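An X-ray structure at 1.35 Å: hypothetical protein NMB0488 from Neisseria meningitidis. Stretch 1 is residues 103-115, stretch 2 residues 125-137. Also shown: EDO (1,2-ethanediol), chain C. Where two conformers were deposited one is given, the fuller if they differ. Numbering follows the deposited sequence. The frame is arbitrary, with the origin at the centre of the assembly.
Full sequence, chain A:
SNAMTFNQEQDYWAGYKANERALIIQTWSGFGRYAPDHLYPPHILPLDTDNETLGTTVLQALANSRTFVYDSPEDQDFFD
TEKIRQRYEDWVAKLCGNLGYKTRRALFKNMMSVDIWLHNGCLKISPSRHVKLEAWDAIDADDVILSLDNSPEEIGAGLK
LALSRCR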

# COMPACT_ATOMS: atom_id res chain seq x y z
N THR A 103 -0.70 -16.80 -14.39
CA THR A 103 0.14 -15.84 -15.12
C THR A 103 0.15 -14.51 -14.39
O THR A 103 -0.85 -14.09 -13.83
N ARG A 104 1.30 -13.84 -14.38
CA ARG A 104 1.34 -12.48 -13.85
C ARG A 104 0.49 -11.53 -14.68
O ARG A 104 -0.02 -10.54 -14.16
N ARG A 105 0.33 -11.80 -15.99
CA ARG A 105 -0.55 -10.98 -16.80
C ARG A 105 -1.95 -10.87 -16.21
O ARG A 105 -2.53 -9.76 -16.09
N ALA A 106 -2.50 -12.02 -15.81
CA ALA A 106 -3.83 -12.05 -15.25
C ALA A 106 -3.84 -11.42 -13.87
O ALA A 106 -4.76 -10.69 -13.54
N LEU A 107 -2.83 -11.68 -13.05
CA LEU A 107 -2.79 -11.06 -11.71
C LEU A 107 -2.90 -9.53 -11.81
O LEU A 107 -3.64 -8.89 -11.03
N PHE A 108 -2.15 -8.94 -12.75
CA PHE A 108 -2.03 -7.52 -12.79
C PHE A 108 -3.05 -6.81 -13.66
O PHE A 108 -3.21 -5.60 -13.52
N LYS A 109 -3.70 -7.55 -14.57
CA LYS A 109 -4.52 -6.91 -15.61
C LYS A 109 -5.42 -5.78 -15.12
O LYS A 109 -5.42 -4.68 -15.72
N ASN A 110 -6.15 -6.03 -14.04
CA ASN A 110 -7.15 -5.07 -13.56
C ASN A 110 -6.77 -4.47 -12.22
O ASN A 110 -7.65 -3.98 -11.47
N MSE A 111 -5.47 -4.54 -11.89
CA MSE A 111 -5.02 -4.13 -10.57
C MSE A 111 -4.89 -2.60 -10.49
O MSE A 111 -4.13 -1.99 -11.22
N MSE A 112 -5.68 -2.02 -9.59
CA MSE A 112 -5.59 -0.61 -9.25
C MSE A 112 -4.75 -0.43 -7.99
O MSE A 112 -4.57 -1.38 -7.21
N SER A 113 -4.26 0.79 -7.77
CA SER A 113 -3.36 1.04 -6.63
C SER A 113 -3.59 2.40 -5.98
O SER A 113 -3.62 3.42 -6.67
N VAL A 114 -3.72 2.40 -4.65
CA VAL A 114 -3.85 3.61 -3.86
C VAL A 114 -2.68 3.62 -2.90
O VAL A 114 -2.33 2.57 -2.34
N ASP A 115 -2.08 4.79 -2.68
CA ASP A 115 -1.00 4.97 -1.70
C ASP A 115 -1.53 5.73 -0.49
O ASP A 115 -2.38 6.59 -0.66
N ILE A 125 -4.55 10.05 0.99
CA ILE A 125 -4.91 8.78 0.34
C ILE A 125 -5.02 9.07 -1.16
O ILE A 125 -5.91 9.79 -1.58
N SER A 126 -4.10 8.53 -1.94
CA SER A 126 -3.92 8.97 -3.32
C SER A 126 -4.23 7.87 -4.31
O SER A 126 -3.63 6.79 -4.25
N PRO A 127 -5.14 8.14 -5.24
CA PRO A 127 -5.45 7.19 -6.32
C PRO A 127 -4.34 7.23 -7.37
O PRO A 127 -3.38 8.00 -7.25
N SER A 128 -4.47 6.45 -8.42
CA SER A 128 -3.42 6.39 -9.45
C SER A 128 -4.01 5.95 -10.76
O SER A 128 -5.16 5.51 -10.81
N ARG A 129 -3.20 6.08 -11.80
CA ARG A 129 -3.46 5.48 -13.11
C ARG A 129 -2.58 4.24 -13.30
O ARG A 129 -1.34 4.28 -13.12
N HIS A 130 -3.21 3.14 -13.70
CA HIS A 130 -2.51 1.90 -14.03
C HIS A 130 -1.91 2.05 -15.42
O HIS A 130 -2.43 1.55 -16.43
N VAL A 131 -0.79 2.75 -15.47
CA VAL A 131 -0.18 3.18 -16.71
C VAL A 131 0.54 2.07 -17.45
O VAL A 131 0.59 2.06 -18.68
N LYS A 132 1.15 1.14 -16.72
CA LYS A 132 1.84 0.04 -17.34
C LYS A 132 1.39 -1.23 -16.66
O LYS A 132 0.81 -1.15 -15.59
N LEU A 133 1.73 -2.38 -17.24
CA LEU A 133 1.23 -3.64 -16.72
C LEU A 133 1.45 -3.74 -15.20
O LEU A 133 0.55 -4.10 -14.43
N GLU A 134 2.66 -3.41 -14.75
CA GLU A 134 3.05 -3.53 -13.34
C GLU A 134 3.48 -2.20 -12.73
O GLU A 134 4.39 -2.15 -11.88
N ALA A 135 2.87 -1.10 -13.15
CA ALA A 135 3.22 0.21 -12.58
C ALA A 135 2.06 1.18 -12.58
O ALA A 135 1.18 1.08 -13.40
N TRP A 136 2.09 2.09 -11.61
CA TRP A 136 1.01 3.02 -11.37
C TRP A 136 1.60 4.39 -11.16
O TRP A 136 2.60 4.51 -10.42
N ASP A 137 1.02 5.41 -11.77
CA ASP A 137 1.51 6.78 -11.69
C ASP A 137 0.40 7.65 -11.14
O ASP A 137 -0.81 7.33 -11.21

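Two segments that pair as a regular sheet for only a short distance can be held together elsewhere by side chains, and residues 103-115 and 125-137 of NMB0488 illustrate how. Between them the two stretches bury 697 Å² of surface, yet the single beta bridge lies at Asp115 and Ser126; along the rest of the contact, side chains bond to backbone carbonyls or to one another.

Stretch 1 opens with a helix whose start is capped by Thr103: Thr103, with chi1 p, accepts at OG1 from Ala106 N at 3.1 Å. Thr103 itself does not reach the other stretch. The first residue to do so is Arg104, whose CB points toward it. With chi1 p and chi2 t, the guanidinium meets the Glu134 carboxylate in a two-pronged salt bridge, Arg104 NE to Glu134 OE2 at 2.8 Å and Arg104 NH1 to Glu134 OE1 at 3.0 Å, the second almost linear at 174°.

With chi1 m, Glu134 also lays its CG across the Phe108 ring, while chi2 t extends the carboxylate beyond it. Glu134 CG lies 3.7 Å from the centroid of the Phe108 ring, close to the ring normal, in a CH-pi contact, so one residue serves both charge and packing. Phe108, an m rotamer directed toward stretch 2, also touches the indole, with Phe108 CD1 4.0 Å from Trp136 CH2.

A type I turn from Phe108 to Met111 then brings backbone carbonyls around His130. Phe108 O approaches the ring edge, 2.9 Å from His130 CE1, while Met111 O lies over a face. The imidazole bonds elsewhere: His130 NE2 donates to Leu133 O at 2.8 Å, and His130 ND1 is 2.7 Å from water 1, which also makes a weak bond to Lys109 O.

Met111 O instead accepts from Trp136 NE1 at 2.9 Å and 167°, anchoring the edge of the indole. The side chain of Met111, a selenomethionine with chi1 t, adds an apolar contact, Met111 SE to Trp136 CZ2 at 3.8 Å. Met112, whose CB points away, contributes little more than Met112 SE against His130 CB at 4.4 Å.

Ser113 points toward stretch 2 and lays its CB over the indole, 3.5 Å from the centroid of the five-membered ring of Trp136 (chi1 m). Its carbonyl is bound by a second residue of stretch 2: Ser128, with chi1 p, donates from Ser128 OG to Ser113 O at 2.6 Å. Water 2 reinforces this link, donating to Ser128 OG at 2.8 Å and accepting from Ser113 N at 3.1 Å.

Val114, t, packs its CG1 against Ile125 CG2 at 3.5 Å. At Asp115 the backbone takes over: Asp115 N donates to Ser126 O at 3.0 Å, and Ser126 N to Asp115 O at 2.9 Å. Ethanediol, probably from the crystallisation liquor, links the stretches here; its O2 donates to Asp115 OD1 at a very short 2.5 Å, and its O1 to Pro127 O at 3.0 Å.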

# COMPACT_ATOMS: atom_id res chain seq x y z
CB THR A 103 -0.30 -15.58 -16.61
OG1 THR A 103 -1.56 -14.89 -16.67
CG2 THR A 103 -0.43 -16.88 -17.39
CB ARG A 104 2.79 -11.95 -13.69
CG ARG A 104 3.51 -11.70 -14.99
CD ARG A 104 5.01 -11.76 -14.78
NE ARG A 104 5.47 -10.66 -13.94
CZ ARG A 104 6.55 -10.74 -13.16
NH1 ARG A 104 6.93 -9.69 -12.47
NH2 ARG A 104 7.25 -11.88 -13.03
CB ARG A 105 -0.62 -11.53 -18.22
CG ARG A 105 -1.52 -10.78 -19.17
CD ARG A 105 -1.09 -11.01 -20.60
NE ARG A 105 -2.24 -11.09 -21.50
CZ ARG A 105 -2.15 -11.33 -22.80
NH1 ARG A 105 -0.96 -11.54 -23.35
NH2 ARG A 105 -3.24 -11.39 -23.54
CB ALA A 106 -4.34 -13.52 -15.18
CB LEU A 107 -1.47 -11.45 -11.03
CG LEU A 107 -1.15 -10.69 -9.73
CD1 LEU A 107 -2.18 -10.99 -8.64
CD2 LEU A 107 0.26 -11.02 -9.28
CB PHE A 108 -0.62 -7.10 -13.23
CG PHE A 108 0.44 -7.33 -12.18
CD1 PHE A 108 0.49 -6.54 -11.04
CD2 PHE A 108 1.37 -8.36 -12.32
CE1 PHE A 108 1.48 -6.74 -10.07
CE2 PHE A 108 2.33 -8.56 -11.39
CZ PHE A 108 2.41 -7.77 -10.27
CB LYS A 109 -5.35 -7.93 -16.41
CG LYS A 109 -5.98 -7.32 -17.65
CD LYS A 109 -6.95 -8.24 -18.38
CE LYS A 109 -7.70 -7.43 -19.43
NZ LYS A 109 -8.81 -6.68 -18.81
CB ASN A 110 -8.51 -5.74 -13.44
CG ASN A 110 -8.95 -6.35 -14.77
OD1 ASN A 110 -8.99 -5.66 -15.78
ND2 ASN A 110 -9.30 -7.63 -14.76
CB MSE A 111 -3.73 -4.82 -10.16
CG MSE A 111 -3.33 -4.54 -8.73
SE MSE A 111 -1.70 -5.45 -8.23
CE MSE A 111 -2.36 -7.27 -8.08
CB MSE A 112 -7.00 -0.04 -9.04
CG MSE A 112 -7.95 -0.33 -10.22
SE MSE A 112 -7.36 0.67 -11.81
CE MSE A 112 -8.99 0.95 -12.74
CB SER A 113 -1.91 1.01 -7.13
OG SER A 113 -1.03 1.00 -6.00
CB VAL A 114 -5.22 3.54 -3.08
CG1 VAL A 114 -5.28 4.55 -1.95
CG2 VAL A 114 -6.43 3.72 -3.99
CB ASP A 115 0.18 5.79 -2.28
CG ASP A 115 0.94 5.06 -3.38
OD1 ASP A 115 0.71 3.85 -3.64
OD2 ASP A 115 1.82 5.72 -3.98
CB ILE A 125 -6.22 8.20 0.92
CG1 ILE A 125 -6.17 8.11 2.47
CG2 ILE A 125 -6.52 6.86 0.30
CD1 ILE A 125 -7.55 7.79 3.15
CB SER A 126 -2.47 9.37 -3.57
OG SER A 126 -2.08 10.48 -2.76
CB PRO A 127 -6.77 7.74 -6.88
CG PRO A 127 -6.63 9.22 -6.66
CD PRO A 127 -5.93 9.38 -5.35
CB SER A 128 -2.32 5.40 -9.06
OG SER A 128 -2.81 4.08 -9.09
CB ARG A 129 -3.15 6.51 -14.24
CG ARG A 129 -2.97 5.90 -15.64
CD ARG A 129 -4.26 5.31 -16.25
NE ARG A 129 -3.89 4.79 -17.55
CZ ARG A 129 -4.43 3.72 -18.13
NH1 ARG A 129 -5.42 3.06 -17.58
NH2 ARG A 129 -3.94 3.29 -19.29
CB HIS A 130 -3.50 0.75 -13.96
CG HIS A 130 -2.86 -0.58 -14.04
ND1 HIS A 130 -3.59 -1.73 -14.22
CD2 HIS A 130 -1.56 -0.98 -13.90
CE1 HIS A 130 -2.77 -2.77 -14.22
NE2 HIS A 130 -1.53 -2.34 -14.04
CB VAL A 131 0.77 4.39 -16.45
CG1 VAL A 131 1.86 4.03 -15.43
CG2 VAL A 131 1.45 4.87 -17.72
CB LYS A 132 3.35 0.21 -17.18
CG LYS A 132 3.94 1.29 -18.08
CD LYS A 132 5.45 1.35 -18.12
CE LYS A 132 5.84 2.52 -19.05
NZ LYS A 132 7.36 2.67 -18.99
CB LEU A 133 1.85 -4.84 -17.52
CG LEU A 133 1.67 -4.82 -19.08
CD1 LEU A 133 2.58 -5.75 -19.93
CD2 LEU A 133 0.18 -4.96 -19.53
CB GLU A 134 4.13 -4.60 -13.15
CG GLU A 134 3.65 -5.95 -13.73
CD GLU A 134 4.63 -7.11 -13.57
OE1 GLU A 134 5.55 -7.06 -12.74
OE2 GLU A 134 4.47 -8.10 -14.32
CB ALA A 135 4.40 0.79 -13.31
CB TRP A 136 0.26 2.60 -10.08
CG TRP A 136 -0.35 1.23 -10.22
CD1 TRP A 136 -1.63 0.96 -10.68
CD2 TRP A 136 0.27 -0.04 -9.98
NE1 TRP A 136 -1.84 -0.38 -10.68
CE2 TRP A 136 -0.70 -1.03 -10.28
CE3 TRP A 136 1.53 -0.43 -9.50
CZ2 TRP A 136 -0.44 -2.40 -10.17
CZ3 TRP A 136 1.80 -1.79 -9.38
CH2 TRP A 136 0.82 -2.76 -9.74
CB ASP A 137 1.89 7.31 -13.09
CG ASP A 137 3.25 6.81 -13.59
OD1 ASP A 137 4.06 6.20 -12.84
OD2 ASP A 137 3.53 7.03 -14.79
C1 EDO C . -1.20 5.72 -5.86
O1 EDO C . -0.78 7.09 -6.01
C2 EDO C . -0.19 4.82 -6.59
O2 EDO C . -0.01 3.52 -6.01
O HOH W 1 -6.27 -1.81 -13.97
O HOH W 2 -4.66 2.46 -10.37
O HOH W 3 -0.65 9.32 -0.63